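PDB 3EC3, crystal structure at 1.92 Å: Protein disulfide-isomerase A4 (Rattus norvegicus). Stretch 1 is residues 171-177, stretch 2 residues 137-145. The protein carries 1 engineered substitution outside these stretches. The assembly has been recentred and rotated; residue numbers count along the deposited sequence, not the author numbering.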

# COMPACT_ATOMS: atom_id res chain seq x y z
N PHE A 171 -5.62 -2.22 -6.13
CA PHE A 171 -5.23 -1.35 -7.27
C PHE A 171 -3.83 -0.86 -6.96
O PHE A 171 -3.47 -0.65 -5.77
CB PHE A 171 -6.14 -0.14 -7.37
CG PHE A 171 -7.57 -0.41 -7.85
CD1 PHE A 171 -8.48 -1.10 -7.08
CD2 PHE A 171 -7.99 0.09 -9.09
CE1 PHE A 171 -9.80 -1.31 -7.53
CE2 PHE A 171 -9.31 -0.12 -9.55
CZ PHE A 171 -10.21 -0.82 -8.78
N ALA A 172 -3.02 -0.71 -8.00
CA ALA A 172 -1.67 -0.17 -7.83
C ALA A 172 -1.28 0.58 -9.08
O ALA A 172 -1.77 0.26 -10.20
CB ALA A 172 -0.67 -1.31 -7.57
N ILE A 173 -0.40 1.57 -8.94
CA ILE A 173 0.21 2.16 -10.13
C ILE A 173 1.58 1.46 -10.29
O ILE A 173 2.16 0.97 -9.30
CB ILE A 173 0.39 3.70 -9.98
CG1 ILE A 173 1.38 4.01 -8.84
CG2 ILE A 173 -1.03 4.41 -9.86
CD1 ILE A 173 1.77 5.51 -8.78
N ALA A 174 2.08 1.39 -11.52
CA ALA A 174 3.32 0.68 -11.81
C ALA A 174 4.08 1.46 -12.87
O ALA A 174 3.47 2.06 -13.77
CB ALA A 174 3.03 -0.75 -12.30
N ASP A 175 5.41 1.51 -12.73
CA ASP A 175 6.20 2.22 -13.72
C ASP A 175 6.28 1.41 -15.03
O ASP A 175 6.57 0.22 -14.99
CB ASP A 175 7.60 2.55 -13.21
CG ASP A 175 8.39 3.32 -14.22
OD1 ASP A 175 9.28 2.74 -14.85
OD2 ASP A 175 8.05 4.48 -14.49
N GLU A 176 6.04 2.06 -16.16
CA GLU A 176 5.95 1.32 -17.46
C GLU A 176 7.27 0.71 -17.92
O GLU A 176 7.26 -0.33 -18.61
CB GLU A 176 5.35 2.20 -18.57
CG GLU A 176 6.07 3.50 -18.78
CD GLU A 176 5.33 4.46 -19.72
OE1 GLU A 176 4.31 4.06 -20.32
OE2 GLU A 176 5.80 5.61 -19.88
N GLU A 177 8.38 1.34 -17.54
CA GLU A 177 9.75 0.87 -17.83
C GLU A 177 10.13 -0.28 -16.90
O GLU A 177 10.61 -1.32 -17.36
CB GLU A 177 10.78 2.00 -17.65
CG GLU A 177 10.96 2.93 -18.85
CD GLU A 177 12.40 3.49 -18.99
OE1 GLU A 177 13.37 2.84 -18.52
OE2 GLU A 177 12.56 4.58 -19.58
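Stretch 2 (137-145) VVYYSVDFS

Stretch 2 is in strand up to Tyr 140, beside strand 171-175 and parallel to it, the two axes crossing at -25° with a closest approach of 4.5 Å; beyond Tyr 140 it continues as an extended loop until Phe 144, where the backbone turns. Phe 171 does not touch stretch 2. Ala 172 pairs with Val 137 (CA to CA 5.1 Å), and its O accepts a hydrogen bond from Val 138 N at 2.9 Å. Ile 173 lies beside Val 138, their side chains on the same face of the sheet; its CG2 meets the edge of the Tyr 140 ring at CE1 (3.7 Å), while its CD1 reaches Val 142 CG1 (3.8 Å) and Phe 144 CZ (4.0 Å). Ala 174 bonds on both sides of Tyr 139, as parallel pairing requires: its N donates to Val 138 O (2.8 Å) and its O accepts from Tyr 140 N (3.0 Å). On the opposite face from Ile 173, Ala 174 CB packs on Val 137 CG1 (3.4 Å) and Tyr 139 CD2 (3.8 Å). Asp 175 adds a side-chain bond to the ladder: its OD2 accepts from Val 142 N at 3.0 Å, holding the loop after the strand. Glu 176 N closes the ladder on Tyr 140 O (2.8 Å); Glu 177 stands clear.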

# COMPACT_ATOMS: atom_id res chain seq x y z
N VAL A 137 -3.70 -3.07 -12.24
CA VAL A 137 -2.46 -2.31 -12.38
C VAL A 137 -2.57 -1.20 -13.42
O VAL A 137 -3.01 -1.45 -14.53
CB VAL A 137 -1.27 -3.21 -12.80
CG1 VAL A 137 0.06 -2.35 -12.78
CG2 VAL A 137 -1.16 -4.42 -11.84
N VAL A 138 -2.16 0.02 -13.05
CA VAL A 138 -2.14 1.16 -13.97
C VAL A 138 -0.68 1.55 -14.24
O VAL A 138 0.08 1.93 -13.33
CB VAL A 138 -3.01 2.35 -13.47
CG1 VAL A 138 -2.88 3.58 -14.38
CG2 VAL A 138 -4.50 1.92 -13.34
N TYR A 139 -0.29 1.46 -15.52
CA TYR A 139 1.10 1.66 -15.93
C TYR A 139 1.34 3.04 -16.54
O TYR A 139 0.62 3.48 -17.45
CB TYR A 139 1.49 0.63 -16.99
CG TYR A 139 1.33 -0.83 -16.59
CD1 TYR A 139 0.16 -1.51 -16.88
CD2 TYR A 139 2.37 -1.52 -15.98
CE1 TYR A 139 0.01 -2.86 -16.54
CE2 TYR A 139 2.22 -2.89 -15.63
CZ TYR A 139 1.03 -3.53 -15.91
OH TYR A 139 0.84 -4.86 -15.59
N TYR A 140 2.39 3.70 -16.07
CA TYR A 140 2.82 4.98 -16.63
C TYR A 140 4.20 5.35 -16.12
O TYR A 140 4.87 4.53 -15.52
CB TYR A 140 1.80 6.12 -16.40
CG TYR A 140 1.49 6.49 -14.95
CD1 TYR A 140 0.54 5.76 -14.21
CD2 TYR A 140 2.09 7.60 -14.35
CE1 TYR A 140 0.21 6.13 -12.91
CE2 TYR A 140 1.78 7.98 -13.03
CZ TYR A 140 0.83 7.22 -12.33
OH TYR A 140 0.50 7.58 -11.06
N SER A 141 4.63 6.58 -16.36
CA SER A 141 5.92 7.02 -15.84
C SER A 141 5.77 7.46 -14.39
O SER A 141 5.24 8.55 -14.12
CB SER A 141 6.50 8.15 -16.72
OG SER A 141 7.69 8.67 -16.17
N VAL A 142 6.22 6.63 -13.45
CA VAL A 142 5.95 6.88 -12.01
C VAL A 142 7.19 7.51 -11.40
O VAL A 142 8.25 6.92 -11.43
CB VAL A 142 5.57 5.55 -11.26
CG1 VAL A 142 5.48 5.79 -9.73
CG2 VAL A 142 4.22 5.03 -11.80
N ASP A 143 7.07 8.74 -10.87
CA ASP A 143 8.26 9.43 -10.42
C ASP A 143 7.82 10.39 -9.31
O ASP A 143 7.12 11.38 -9.57
CB ASP A 143 8.94 10.15 -11.61
CG ASP A 143 10.23 10.86 -11.20
OD1 ASP A 143 10.44 11.04 -9.98
OD2 ASP A 143 11.03 11.21 -12.10
N PHE A 144 8.21 10.07 -8.06
CA PHE A 144 7.81 10.86 -6.90
C PHE A 144 8.82 11.96 -6.52
O PHE A 144 8.69 12.61 -5.44
CB PHE A 144 7.55 9.93 -5.69
CG PHE A 144 6.32 9.08 -5.86
CD1 PHE A 144 6.44 7.73 -6.23
CD2 PHE A 144 5.06 9.63 -5.62
CE1 PHE A 144 5.25 6.94 -6.43
CE2 PHE A 144 3.88 8.86 -5.82
CZ PHE A 144 4.01 7.49 -6.19
N SER A 145 9.82 12.20 -7.37
CA SER A 145 10.78 13.26 -7.10
C SER A 145 10.05 14.63 -7.18
O SER A 145 8.97 14.73 -7.80
CB SER A 145 11.95 13.21 -8.13
OG SER A 145 11.47 13.62 -9.44
O HOH W 1 9.01 5.57 -16.73